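Long-range contact in pyridoxal phosphate homeostasis protein (Bifidobacterium adolescentis ATCC 15703, PDB 3CPG), which probably binds pyridoxal 5'-phosphate and takes part in keeping the cellular supply of this cofactor in balance: residues R51-I64 with V72-K86. Sequence-based numbering, arbitrary orientation.
Sequences RLLAATKTRDIGEI and VRMIGENRPQEVTAK
Met-74, present as selenomethionine, lies across Arg-51 and Leu-53 where strand 51-55 pairs with the chain leading into strand 75-77. With CG anti to the backbone N (chi1 176°), its chain crosses that of Leu-53 at about a right angle, CG resting 3.9 Å from Leu-53 CB. The methyl CE then reaches Arg-51 CB at 3.5 Å and sits off-centre over one face of the guanidinium, while Arg-51 NH2 is engaged by Glu-241. Three backbone hydrogen bonds in parallel register join strand 51-55 and its exit to residues 74-76: Ala-54 N to Met-74 O, Gly-76 N to Ala-54 O and Thr-56 N to Gly-76 O.

Beyond the strand ends, Lys-86 extends from helix 80-96 toward the turn of residues 56-59. Its methylene chain runs antiparallel to the Ile-61 side chain and puts CD 3.8 Å from Ile-64 CD1. A bend at chi3 (-92°) brings NZ to Arg-59 O at 2.9 Å, in the carbonyl plane. The same ammonium forms salt bridges with Glu-77 OE2 (2.7 Å) and Glu-82 OE1, so two carboxylates and a carbonyl grip one buried charge. Glu-77 OE2 also accepts a very short bond from Thr-56 OG1. Glu-82 OE1 offers its syn lone pair to Thr-58 N at 2.7 Å, and its OE2 pairs with Arg-79. An alanine in place of Glu-82 would probably leave Thr-58 N without its acceptor, Arg-79 without this salt-bridge partner, and Lys-86 with only Glu-77 of its two carboxylates.

The extended Lys-57 chain passes Asn-78 at a slant, CD 3.7 Å from ND2, and a water links Lys-57 N, Gly-76 O and Asn-78 ND2. The contact closes a beta-alpha-beta unit of the TIM barrel, and its polar network ties the turn that carries Lys-57, the predicted attachment point of pyridoxal phosphate, unmodified in this structure, to helix 80-96 and strand 75-77.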
# COMPACT_ATOMS: atom_id res chain seq x y z
N ARG A 51 2.90 -0.92 9.86
CA ARG A 51 3.80 -0.05 9.11
C ARG A 51 3.01 1.09 8.49
O ARG A 51 1.86 0.92 8.08
CB ARG A 51 4.53 -0.83 8.00
CG ARG A 51 5.65 -1.72 8.50
CD ARG A 51 6.58 -2.14 7.37
NE ARG A 51 5.92 -3.02 6.41
CZ ARG A 51 6.45 -3.39 5.25
NH1 ARG A 51 7.66 -2.95 4.90
NH2 ARG A 51 5.79 -4.20 4.44
N LEU A 52 3.64 2.26 8.45
CA LEU A 52 3.00 3.44 7.89
C LEU A 52 3.39 3.65 6.43
O LEU A 52 4.58 3.72 6.10
CB LEU A 52 3.40 4.68 8.69
CG LEU A 52 3.07 6.05 8.07
CD1 LEU A 52 1.56 6.23 7.91
CD2 LEU A 52 3.65 7.14 8.97
N LEU A 53 2.38 3.72 5.57
CA LEU A 53 2.60 3.98 4.15
C LEU A 53 2.03 5.36 3.92
O LEU A 53 0.86 5.62 4.23
CB LEU A 53 1.85 2.97 3.26
CG LEU A 53 1.82 3.26 1.74
CD1 LEU A 53 1.42 2.00 1.01
CD2 LEU A 53 0.82 4.35 1.39
N ALA A 54 2.85 6.27 3.42
CA ALA A 54 2.36 7.61 3.15
C ALA A 54 1.76 7.61 1.75
O ALA A 54 2.41 7.20 0.80
CB ALA A 54 3.50 8.62 3.24
N ALA A 55 0.50 8.03 1.65
CA ALA A 55 -0.18 8.12 0.36
C ALA A 55 0.30 9.45 -0.19
O ALA A 55 -0.09 10.51 0.31
CB ALA A 55 -1.69 8.13 0.55
N THR A 56 1.15 9.40 -1.21
CA THR A 56 1.75 10.61 -1.75
C THR A 56 1.11 11.27 -2.97
O THR A 56 1.71 12.15 -3.58
CB THR A 56 3.24 10.35 -2.05
OG1 THR A 56 3.38 9.16 -2.85
CG2 THR A 56 4.00 10.14 -0.74
N LYS A 57 -0.10 10.86 -3.32
CA LYS A 57 -0.76 11.44 -4.48
C LYS A 57 -0.85 12.96 -4.37
O LYS A 57 -1.14 13.50 -3.30
CB LYS A 57 -2.17 10.86 -4.64
CG LYS A 57 -3.08 11.10 -3.44
CD LYS A 57 -4.50 10.61 -3.73
CE LYS A 57 -5.42 10.86 -2.55
NZ LYS A 57 -6.83 10.47 -2.85
N THR A 58 -0.57 13.64 -5.49
CA THR A 58 -0.60 15.10 -5.62
C THR A 58 0.48 15.85 -4.84
O THR A 58 0.51 17.08 -4.84
CB THR A 58 -1.98 15.70 -5.22
OG1 THR A 58 -2.09 15.77 -3.79
CG2 THR A 58 -3.12 14.84 -5.76
N ARG A 59 1.38 15.12 -4.19
CA ARG A 59 2.45 15.77 -3.43
C ARG A 59 3.72 15.76 -4.28
O ARG A 59 3.95 14.83 -5.04
CB ARG A 59 2.70 15.03 -2.12
CG ARG A 59 1.43 14.68 -1.34
CD ARG A 59 0.57 15.91 -1.04
NE ARG A 59 -0.68 15.50 -0.42
CZ ARG A 59 -1.60 16.33 0.07
NH1 ARG A 59 -1.42 17.65 0.02
NH2 ARG A 59 -2.71 15.84 0.61
N ASP A 60 4.55 16.80 -4.15
CA ASP A 60 5.78 16.83 -4.93
C ASP A 60 6.93 16.15 -4.21
O ASP A 60 6.81 15.75 -3.05
CB ASP A 60 6.16 18.26 -5.33
CG ASP A 60 6.44 19.17 -4.15
OD1 ASP A 60 6.97 18.69 -3.12
OD2 ASP A 60 6.15 20.38 -4.26
N ILE A 61 8.06 16.02 -4.90
CA ILE A 61 9.24 15.37 -4.35
C ILE A 61 9.71 16.00 -3.03
O ILE A 61 10.09 15.29 -2.10
CB ILE A 61 10.40 15.39 -5.38
CG1 ILE A 61 10.02 14.51 -6.57
CG2 ILE A 61 11.69 14.90 -4.74
CD1 ILE A 61 11.08 14.42 -7.65
N GLY A 62 9.67 17.32 -2.95
CA GLY A 62 10.09 17.98 -1.73
C GLY A 62 9.22 17.57 -0.56
O GLY A 62 9.71 17.30 0.54
N GLU A 63 7.91 17.54 -0.79
CA GLU A 63 6.95 17.16 0.25
C GLU A 63 7.15 15.71 0.69
O GLU A 63 7.17 15.41 1.88
CB GLU A 63 5.52 17.33 -0.28
CG GLU A 63 5.10 18.78 -0.46
CD GLU A 63 3.70 18.90 -1.05
OE1 GLU A 63 3.52 18.61 -2.25
OE2 GLU A 63 2.77 19.29 -0.30
N ILE A 64 7.27 14.82 -0.28
CA ILE A 64 7.44 13.40 0.03
C ILE A 64 8.72 13.15 0.81
O ILE A 64 8.73 12.37 1.77
CB ILE A 64 7.46 12.56 -1.26
CG1 ILE A 64 6.12 12.73 -1.99
CG2 ILE A 64 7.72 11.09 -0.93
CD1 ILE A 64 6.08 12.09 -3.36
N VAL A 72 8.86 8.34 7.69
CA VAL A 72 8.15 7.46 6.77
C VAL A 72 9.12 6.54 6.05
O VAL A 72 10.16 6.98 5.56
CB VAL A 72 7.36 8.28 5.72
CG1 VAL A 72 6.83 7.36 4.64
CG2 VAL A 72 6.21 9.00 6.41
N ARG A 73 8.78 5.25 5.98
CA ARG A 73 9.65 4.27 5.33
C ARG A 73 8.92 3.46 4.26
O ARG A 73 9.36 2.37 3.91
CB ARG A 73 10.25 3.34 6.38
CG ARG A 73 11.18 4.06 7.35
CD ARG A 73 12.48 4.48 6.66
NE ARG A 73 13.39 5.20 7.55
CZ ARG A 73 13.33 6.50 7.79
NH1 ARG A 73 12.42 7.25 7.19
NH2 ARG A 73 14.20 7.07 8.62
N MSE A 74 7.81 3.99 3.77
CA MSE A 74 7.05 3.33 2.72
C MSE A 74 6.12 4.35 2.08
O MSE A 74 5.49 5.14 2.78
CB MSE A 74 6.25 2.17 3.30
CG MSE A 74 5.35 1.49 2.26
SE MSE A 74 4.71 -0.31 2.71
CE MSE A 74 4.63 -0.09 4.56
N ILE A 75 6.04 4.36 0.76
CA ILE A 75 5.15 5.30 0.09
C ILE A 75 4.31 4.58 -0.95
O ILE A 75 4.68 3.52 -1.45
CB ILE A 75 5.91 6.45 -0.62
CG1 ILE A 75 6.74 5.90 -1.79
CG2 ILE A 75 6.79 7.20 0.38
CD1 ILE A 75 7.45 6.97 -2.60
N GLY A 76 3.17 5.19 -1.28
CA GLY A 76 2.29 4.62 -2.27
C GLY A 76 1.64 5.72 -3.08
O GLY A 76 1.09 6.67 -2.52
N GLU A 77 1.73 5.60 -4.40
CA GLU A 77 1.14 6.58 -5.31
C GLU A 77 -0.15 5.99 -5.86
O GLU A 77 -0.28 4.77 -5.97
CB GLU A 77 2.09 6.87 -6.48
CG GLU A 77 3.29 7.75 -6.15
CD GLU A 77 2.92 9.21 -5.90
OE1 GLU A 77 1.87 9.67 -6.39
OE2 GLU A 77 3.70 9.91 -5.21
N ASN A 78 -1.09 6.86 -6.21
CA ASN A 78 -2.36 6.42 -6.77
C ASN A 78 -2.33 6.27 -8.28
O ASN A 78 -2.82 5.28 -8.82
CB ASN A 78 -3.47 7.41 -6.40
CG ASN A 78 -4.22 7.01 -5.15
OD1 ASN A 78 -5.40 6.67 -5.20
ND2 ASN A 78 -3.53 7.04 -4.02
N ARG A 79 -1.75 7.25 -8.96
CA ARG A 79 -1.71 7.23 -10.42
C ARG A 79 -0.35 6.92 -11.04
O ARG A 79 0.67 7.46 -10.62
CB ARG A 79 -2.19 8.58 -10.97
CG ARG A 79 -3.58 8.99 -10.51
CD ARG A 79 -4.02 10.27 -11.20
NE ARG A 79 -3.08 11.37 -10.94
CZ ARG A 79 -3.15 12.56 -11.53
NH1 ARG A 79 -4.11 12.81 -12.42
NH2 ARG A 79 -2.26 13.50 -11.24
N PRO A 80 -0.33 6.04 -12.05
CA PRO A 80 0.93 5.69 -12.72
C PRO A 80 1.65 6.91 -13.27
O PRO A 80 2.88 6.95 -13.30
CB PRO A 80 0.47 4.74 -13.82
CG PRO A 80 -0.68 4.03 -13.18
CD PRO A 80 -1.42 5.16 -12.49
N GLN A 81 0.89 7.92 -13.71
CA GLN A 81 1.49 9.13 -14.26
C GLN A 81 2.31 9.87 -13.21
O GLN A 81 3.32 10.49 -13.53
CB GLN A 81 0.42 10.07 -14.82
CG GLN A 81 -0.66 9.38 -15.63
CD GLN A 81 -1.89 9.05 -14.79
OE1 GLN A 81 -2.54 9.95 -14.26
NE2 GLN A 81 -2.21 7.76 -14.68
N GLU A 82 1.87 9.81 -11.96
CA GLU A 82 2.60 10.46 -10.89
C GLU A 82 3.82 9.63 -10.55
O GLU A 82 4.86 10.15 -10.14
CB GLU A 82 1.72 10.66 -9.66
CG GLU A 82 0.64 11.73 -9.85
CD GLU A 82 0.00 12.14 -8.55
OE1 GLU A 82 0.74 12.54 -7.62
OE2 GLU A 82 -1.24 12.08 -8.44
N VAL A 83 3.71 8.31 -10.71
CA VAL A 83 4.84 7.44 -10.45
C VAL A 83 5.95 7.81 -11.43
O VAL A 83 7.09 8.04 -11.04
CB VAL A 83 4.47 5.95 -10.65
CG1 VAL A 83 5.72 5.08 -10.61
CG2 VAL A 83 3.50 5.51 -9.57
N THR A 84 5.60 7.90 -12.71
CA THR A 84 6.58 8.24 -13.73
C THR A 84 7.16 9.64 -13.55
O THR A 84 8.35 9.85 -13.78
CB THR A 84 5.97 8.10 -15.15
OG1 THR A 84 4.93 9.06 -15.32
CG2 THR A 84 5.40 6.71 -15.34
N ALA A 85 6.34 10.58 -13.13
CA ALA A 85 6.81 11.95 -12.95
C ALA A 85 7.79 12.12 -11.78
O ALA A 85 8.74 12.92 -11.87
CB ALA A 85 5.62 12.89 -12.75
N LYS A 86 7.60 11.36 -10.71
CA LYS A 86 8.43 11.50 -9.51
C LYS A 86 9.48 10.42 -9.24
O LYS A 86 10.40 10.63 -8.46
CB LYS A 86 7.52 11.61 -8.28
CG LYS A 86 6.69 12.88 -8.20
CD LYS A 86 5.70 12.86 -7.03
CE LYS A 86 4.34 12.31 -7.46
NZ LYS A 86 3.33 12.34 -6.37
O HOH W 1 9.20 -0.01 5.45
O HOH W 2 6.93 3.88 7.33
O HOH W 3 -1.29 8.09 -2.96